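Local coordinates for putative exported protein (Bacteroides fragilis, PDB 4RAA) that is of unknown function but adopts a six-bladed beta-propeller fold and is probably an exported protein, at residues 169-183 with 200-214. Residues are numbered along the deposited sequence; the frame is centred on the assembly and turned at random.
Sequences IDYKMNKEFKSGYTT and TPFDLTIYRVGTSEI
K172 makes the polar bond of this contact: its NZ donates to the carbonyl O of T211 at 2.7 Å, coming in from above the carbonyl plane rather than along a lone pair. The same ammonium forms a salt bridge with D170, NZ to OD2 3.2 Å, meeting that oxygen from above the carboxylate plane as the lysine reaches the hairpin loop around T211 and S212. The bend at chi2 (-61°) carries CD of K172 to within 4.0 Å of I214 CD1. On the other segment T211 turns its hydroxyl to D139 and N141, while its CG2 meets CG2 of I169. Strand 168-174 is an edge strand of a four-stranded antiparallel sheet, and 203-210 and 213-222 are neighbours in the next sheet, consistent with two successive blades of the beta-propeller. Between them sits selenomethionine M173 in a Met-aromatic contact, SE 4.5 Å from the centroid of the Y207 ring and oblique to it. The bend at chi3 (80°) brings its CE to CG2 of T200, tip to tip. D203 accepts from Y207 OH through the syn lone pair of OD2, which holds the hydroxyl end of that ring, and from T205 OG1 at OD1. Farther along, the F177 and F202 rings pack obliquely with planes at 86°, F177 backed by helix 230-237. T183 CG2 wedges against P201 CB (3.4 Å) and F202 CZ, while its OG1 bonds to S255 O.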
loop_
_atom_site.group_PDB
_atom_site.type_symbol
_atom_site.label_atom_id
_atom_site.label_comp_id
_atom_site.label_asym_id
_atom_site.label_seq_id
_atom_site.Cartn_x
_atom_site.Cartn_y
_atom_site.Cartn_z
ATOM N N ILE A 169 -4.244 14.368 6.997
ATOM C CA ILE A 169 -3.610 15.499 7.709
ATOM C C ILE A 169 -4.680 16.553 7.992
ATOM O O ILE A 169 -4.856 16.942 9.147
ATOM C CB ILE A 169 -2.415 16.110 6.937
ATOM C CG1 ILE A 169 -1.306 15.056 6.792
ATOM C CG2 ILE A 169 -1.870 17.350 7.665
ATOM C CD1 ILE A 169 -0.145 15.467 5.904
ATOM N N ASP A 170 -5.367 17.022 6.944
ATOM C CA ASP A 170 -6.454 18.003 7.102
ATOM C C ASP A 170 -7.506 17.896 5.999
ATOM O O ASP A 170 -7.183 17.564 4.862
ATOM C CB ASP A 170 -5.885 19.434 7.153
ATOM C CG ASP A 170 -6.879 20.476 7.717
ATOM O OD1 ASP A 170 -7.929 20.137 8.308
ATOM O OD2 ASP A 170 -6.580 21.674 7.591
ATOM N N TYR A 171 -8.756 18.164 6.374
ATOM C CA TYR A 171 -9.893 18.170 5.466
ATOM C C TYR A 171 -10.011 19.601 4.950
ATOM O O TYR A 171 -9.886 20.550 5.731
ATOM C CB TYR A 171 -11.184 17.777 6.177
ATOM C CG TYR A 171 -11.166 16.443 6.880
ATOM C CD1 TYR A 171 -10.704 16.333 8.201
ATOM C CD2 TYR A 171 -11.638 15.288 6.243
ATOM C CE1 TYR A 171 -10.693 15.103 8.861
ATOM C CE2 TYR A 171 -11.637 14.054 6.889
ATOM C CZ TYR A 171 -11.161 13.961 8.193
ATOM O OH TYR A 171 -11.159 12.743 8.833
ATOM N N LYS A 172 -10.299 19.743 3.653
ATOM C CA LYS A 172 -10.316 21.039 2.964
ATOM C C LYS A 172 -11.633 21.309 2.245
ATOM O O LYS A 172 -12.166 20.422 1.578
ATOM C CB LYS A 172 -9.188 21.059 1.919
ATOM C CG LYS A 172 -7.769 20.811 2.446
ATOM C CD LYS A 172 -7.334 21.867 3.459
ATOM C CE LYS A 172 -5.867 21.747 3.834
ATOM N NZ LYS A 172 -5.458 22.776 4.827
HETATM N N MSE A 173 -12.106 22.551 2.356
HETATM C CA MSE A 173 -13.336 23.061 1.723
HETATM C C MSE A 173 -14.629 22.406 2.143
HETATM O O MSE A 173 -14.914 21.270 1.767
HETATM C CB MSE A 173 -13.254 23.091 0.201
HETATM C CG MSE A 173 -12.488 24.348 -0.171
HETATM SE SE MSE A 173 -11.844 24.116 -1.989
HETATM C CE MSE A 173 -13.584 24.590 -2.741
ATOM N N ASN A 174 -15.437 23.174 2.873
ATOM C CA ASN A 174 -16.729 22.735 3.382
ATOM C C ASN A 174 -17.725 22.462 2.238
ATOM O O ASN A 174 -17.843 23.284 1.330
ATOM C CB ASN A 174 -17.295 23.810 4.319
ATOM C CG ASN A 174 -18.455 23.305 5.136
ATOM O OD1 ASN A 174 -19.586 23.771 4.979
ATOM N ND2 ASN A 174 -18.193 22.311 5.989
ATOM N N LYS A 175 -18.402 21.311 2.297
ATOM C CA LYS A 175 -19.382 20.860 1.288
ATOM C C LYS A 175 -20.789 20.887 1.894
ATOM O O LYS A 175 -21.148 20.003 2.682
ATOM C CB LYS A 175 -19.006 19.455 0.802
ATOM C CG LYS A 175 -19.961 18.797 -0.202
ATOM C CD LYS A 175 -19.318 17.627 -0.943
ATOM C CE LYS A 175 -19.046 16.436 -0.040
ATOM N NZ LYS A 175 -18.169 15.369 -0.602
ATOM N N GLU A 176 -21.572 21.901 1.522
ATOM C CA GLU A 176 -22.925 22.090 2.061
ATOM C C GLU A 176 -23.922 21.143 1.404
ATOM O O GLU A 176 -24.648 20.426 2.092
ATOM C CB GLU A 176 -23.398 23.534 1.882
ATOM C CG GLU A 176 -22.482 24.574 2.509
ATOM C CD GLU A 176 -23.066 25.982 2.485
ATOM O OE1 GLU A 176 -24.230 26.168 2.920
ATOM O OE2 GLU A 176 -22.341 26.918 2.069
ATOM N N PHE A 177 -23.968 21.169 0.073
ATOM C CA PHE A 177 -24.851 20.293 -0.699
ATOM C C PHE A 177 -24.167 18.939 -0.831
ATOM O O PHE A 177 -23.090 18.855 -1.436
ATOM C CB PHE A 177 -25.149 20.860 -2.090
ATOM C CG PHE A 177 -26.030 19.969 -2.907
ATOM C CD1 PHE A 177 -27.384 19.840 -2.595
ATOM C CD2 PHE A 177 -25.506 19.219 -3.954
ATOM C CE1 PHE A 177 -28.204 18.991 -3.323
ATOM C CE2 PHE A 177 -26.323 18.375 -4.693
ATOM C CZ PHE A 177 -27.676 18.263 -4.384
ATOM N N LYS A 178 -24.789 17.902 -0.257
ATOM C CA LYS A 178 -24.264 16.532 -0.295
ATOM C C LYS A 178 -25.185 15.642 -1.117
ATOM O O LYS A 178 -26.404 15.653 -0.913
ATOM C CB LYS A 178 -24.100 15.956 1.114
ATOM C CG LYS A 178 -23.068 16.686 1.971
ATOM C CD LYS A 178 -22.683 15.899 3.222
ATOM C CE LYS A 178 -23.834 15.701 4.202
ATOM N NZ LYS A 178 -23.403 14.906 5.387
ATOM N N SER A 179 -24.588 14.879 -2.035
ATOM C CA SER A 179 -25.324 13.974 -2.913
ATOM C C SER A 179 -24.427 12.907 -3.523
ATOM O O SER A 179 -23.196 13.059 -3.579
ATOM C CB SER A 179 -25.990 14.765 -4.053
ATOM O OG SER A 179 -26.686 13.921 -4.963
ATOM N N GLY A 180 -25.075 11.830 -3.971
ATOM C CA GLY A 180 -24.419 10.753 -4.701
ATOM C C GLY A 180 -24.139 11.141 -6.140
ATOM O O GLY A 180 -23.240 10.564 -6.764
ATOM N N TYR A 181 -24.892 12.126 -6.650
ATOM C CA TYR A 181 -24.782 12.621 -8.023
ATOM C C TYR A 181 -23.885 13.869 -8.087
ATOM O O TYR A 181 -24.168 14.857 -7.412
ATOM C CB TYR A 181 -26.187 12.917 -8.565
ATOM C CG TYR A 181 -27.107 11.706 -8.527
ATOM C CD1 TYR A 181 -27.100 10.771 -9.570
ATOM C CD2 TYR A 181 -27.978 11.477 -7.447
ATOM C CE1 TYR A 181 -27.923 9.645 -9.550
ATOM C CE2 TYR A 181 -28.819 10.350 -7.424
ATOM C CZ TYR A 181 -28.788 9.438 -8.477
ATOM O OH TYR A 181 -29.594 8.323 -8.472
ATOM N N THR A 182 -22.811 13.790 -8.885
ATOM C CA THR A 182 -21.831 14.873 -9.122
ATOM C C THR A 182 -22.076 15.464 -10.498
ATOM O O THR A 182 -22.377 14.721 -11.426
ATOM C CB THR A 182 -20.392 14.327 -9.150
ATOM O OG1 THR A 182 -20.181 13.485 -8.015
ATOM C CG2 THR A 182 -19.348 15.474 -9.171
ATOM N N THR A 183 -21.863 16.769 -10.656
ATOM C CA THR A 183 -22.132 17.441 -11.940
ATOM C C THR A 183 -20.913 17.925 -12.714
ATOM O O THR A 183 -20.930 17.864 -13.943
ATOM C CB THR A 183 -23.134 18.612 -11.795
ATOM O OG1 THR A 183 -23.493 19.091 -13.103
ATOM C CG2 THR A 183 -22.585 19.781 -10.944
ATOM N N THR A 200 -14.861 23.564 -7.200
ATOM C CA THR A 200 -16.102 22.789 -7.053
ATOM C C THR A 200 -17.178 23.239 -8.041
ATOM O O THR A 200 -17.105 24.357 -8.560
ATOM C CB THR A 200 -16.649 22.912 -5.623
ATOM O OG1 THR A 200 -17.017 24.264 -5.359
ATOM C CG2 THR A 200 -15.610 22.458 -4.603
ATOM N N PRO A 201 -18.196 22.381 -8.288
ATOM C CA PRO A 201 -19.207 22.786 -9.275
ATOM C C PRO A 201 -20.144 23.926 -8.899
ATOM O O PRO A 201 -20.736 24.487 -9.822
ATOM C CB PRO A 201 -20.020 21.498 -9.521
ATOM C CG PRO A 201 -19.343 20.416 -8.746
ATOM C CD PRO A 201 -18.535 21.079 -7.682
ATOM N N PHE A 202 -20.267 24.270 -7.605
ATOM C CA PHE A 202 -21.226 25.305 -7.138
ATOM C C PHE A 202 -20.555 26.477 -6.424
ATOM O O PHE A 202 -21.117 27.059 -5.487
ATOM C CB PHE A 202 -22.306 24.662 -6.246
ATOM C CG PHE A 202 -22.834 23.363 -6.789
ATOM C CD1 PHE A 202 -23.420 23.317 -8.046
ATOM C CD2 PHE A 202 -22.732 22.179 -6.058
ATOM C CE1 PHE A 202 -23.897 22.116 -8.572
ATOM C CE2 PHE A 202 -23.207 20.977 -6.575
ATOM C CZ PHE A 202 -23.792 20.945 -7.834
ATOM N N ASP A 203 -19.373 26.844 -6.910
ATOM C CA ASP A 203 -18.581 27.954 -6.361
ATOM C C ASP A 203 -17.595 28.410 -7.445
ATOM O O ASP A 203 -16.558 27.769 -7.651
ATOM C CB ASP A 203 -17.861 27.498 -5.073
ATOM C CG ASP A 203 -16.977 28.572 -4.445
ATOM O OD1 ASP A 203 -16.975 29.738 -4.880
ATOM O OD2 ASP A 203 -16.258 28.222 -3.491
ATOM N N LEU A 204 -17.916 29.518 -8.116
ATOM C CA LEU A 204 -17.080 30.066 -9.196
ATOM C C LEU A 204 -15.832 30.730 -8.629
ATOM O O LEU A 204 -15.658 31.949 -8.709
ATOM C CB LEU A 204 -17.877 31.049 -10.060
ATOM C CG LEU A 204 -19.024 30.437 -10.852
ATOM C CD1 LEU A 204 -19.876 31.542 -11.470
ATOM C CD2 LEU A 204 -18.513 29.462 -11.915
ATOM N N THR A 205 -14.965 29.892 -8.062
ATOM C CA THR A 205 -13.730 30.314 -7.418
ATOM C C THR A 205 -12.706 29.191 -7.536
ATOM O O THR A 205 -13.048 28.023 -7.341
ATOM C CB THR A 205 -13.940 30.644 -5.920
ATOM O OG1 THR A 205 -15.003 31.594 -5.765
ATOM C CG2 THR A 205 -12.661 31.223 -5.289
ATOM N N ILE A 206 -11.478 29.552 -7.892
ATOM C CA ILE A 206 -10.352 28.618 -7.941
ATOM C C ILE A 206 -9.491 28.947 -6.733
ATOM O O ILE A 206 -9.074 30.101 -6.566
ATOM C CB ILE A 206 -9.570 28.724 -9.259
ATOM C CG1 ILE A 206 -10.443 28.125 -10.357
ATOM C CG2 ILE A 206 -8.236 27.972 -9.171
ATOM C CD1 ILE A 206 -9.928 28.318 -11.750
ATOM N N TYR A 207 -9.230 27.926 -5.914
ATOM C CA TYR A 207 -8.449 28.057 -4.686
ATOM C C TYR A 207 -7.089 27.402 -4.853
ATOM O O TYR A 207 -7.002 26.325 -5.406
ATOM C CB TYR A 207 -9.187 27.391 -3.513
ATOM C CG TYR A 207 -10.559 27.963 -3.220
ATOM C CD1 TYR A 207 -11.699 27.462 -3.867
ATOM C CD2 TYR A 207 -10.730 29.000 -2.290
ATOM C CE1 TYR A 207 -12.964 27.978 -3.602
ATOM C CE2 TYR A 207 -11.992 29.525 -2.019
ATOM C CZ TYR A 207 -13.100 29.011 -2.674
ATOM O OH TYR A 207 -14.337 29.520 -2.419
ATOM N N ARG A 208 -6.040 28.075 -4.381
ATOM C CA ARG A 208 -4.677 27.533 -4.350
ATOM C C ARG A 208 -4.669 26.755 -3.044
ATOM O O ARG A 208 -4.869 27.355 -1.994
ATOM C CB ARG A 208 -3.656 28.671 -4.313
ATOM C CG ARG A 208 -2.200 28.264 -4.494
ATOM C CD ARG A 208 -1.300 29.464 -4.240
ATOM N NE ARG A 208 -1.153 29.690 -2.807
ATOM C CZ ARG A 208 -0.861 30.856 -2.210
ATOM N NH1 ARG A 208 -0.717 32.005 -2.888
ATOM N NH2 ARG A 208 -0.748 30.876 -0.881
ATOM N N VAL A 209 -4.499 25.434 -3.109
ATOM C CA VAL A 209 -4.550 24.564 -1.916
ATOM C C VAL A 209 -3.189 24.001 -1.536
ATOM O O VAL A 209 -2.566 23.312 -2.340
ATOM C CB VAL A 209 -5.500 23.354 -2.115
ATOM C CG1 VAL A 209 -5.581 22.503 -0.833
ATOM C CG2 VAL A 209 -6.888 23.821 -2.566
ATOM N N GLY A 210 -2.761 24.291 -0.306
ATOM C CA GLY A 210 -1.534 23.742 0.296
ATOM C C GLY A 210 -1.936 22.900 1.501
ATOM O O GLY A 210 -3.132 22.711 1.754
ATOM N N THR A 211 -0.955 22.396 2.249
ATOM C CA THR A 211 -1.234 21.589 3.448
ATOM C C THR A 211 -1.975 22.388 4.544
ATOM O O THR A 211 -2.906 21.855 5.144
ATOM C CB THR A 211 0.051 20.927 4.007
ATOM O OG1 THR A 211 0.627 20.095 2.997
ATOM C CG2 THR A 211 -0.236 20.069 5.241
ATOM N N SER A 212 -1.584 23.650 4.771
ATOM C CA SER A 212 -2.204 24.530 5.796
ATOM C C SER A 212 -2.765 25.830 5.211
ATOM O O SER A 212 -2.679 26.881 5.858
ATOM C CB SER A 212 -1.177 24.869 6.869
ATOM O OG SER A 212 -0.588 23.692 7.357
ATOM N N GLU A 213 -3.363 25.752 4.014
ATOM C CA GLU A 213 -3.909 26.929 3.319
ATOM C C GLU A 213 -5.042 26.663 2.325
ATOM O O GLU A 213 -5.011 25.675 1.595
ATOM C CB GLU A 213 -2.807 27.613 2.493
ATOM C CG GLU A 213 -1.808 28.453 3.264
ATOM C CD GLU A 213 -0.903 29.284 2.362
ATOM O OE1 GLU A 213 -0.793 28.985 1.147
ATOM O OE2 GLU A 213 -0.289 30.244 2.879
ATOM N N ILE A 214 -6.018 27.572 2.316
ATOM C CA ILE A 214 -7.053 27.660 1.277
ATOM C C ILE A 214 -7.096 29.154 1.000
ATOM O O ILE A 214 -7.563 29.917 1.855
ATOM C CB ILE A 214 -8.453 27.140 1.694
ATOM C CG1 ILE A 214 -8.417 25.637 1.992
ATOM C CG2 ILE A 214 -9.502 27.434 0.607
ATOM C CD1 ILE A 214 -8.126 24.750 0.798
#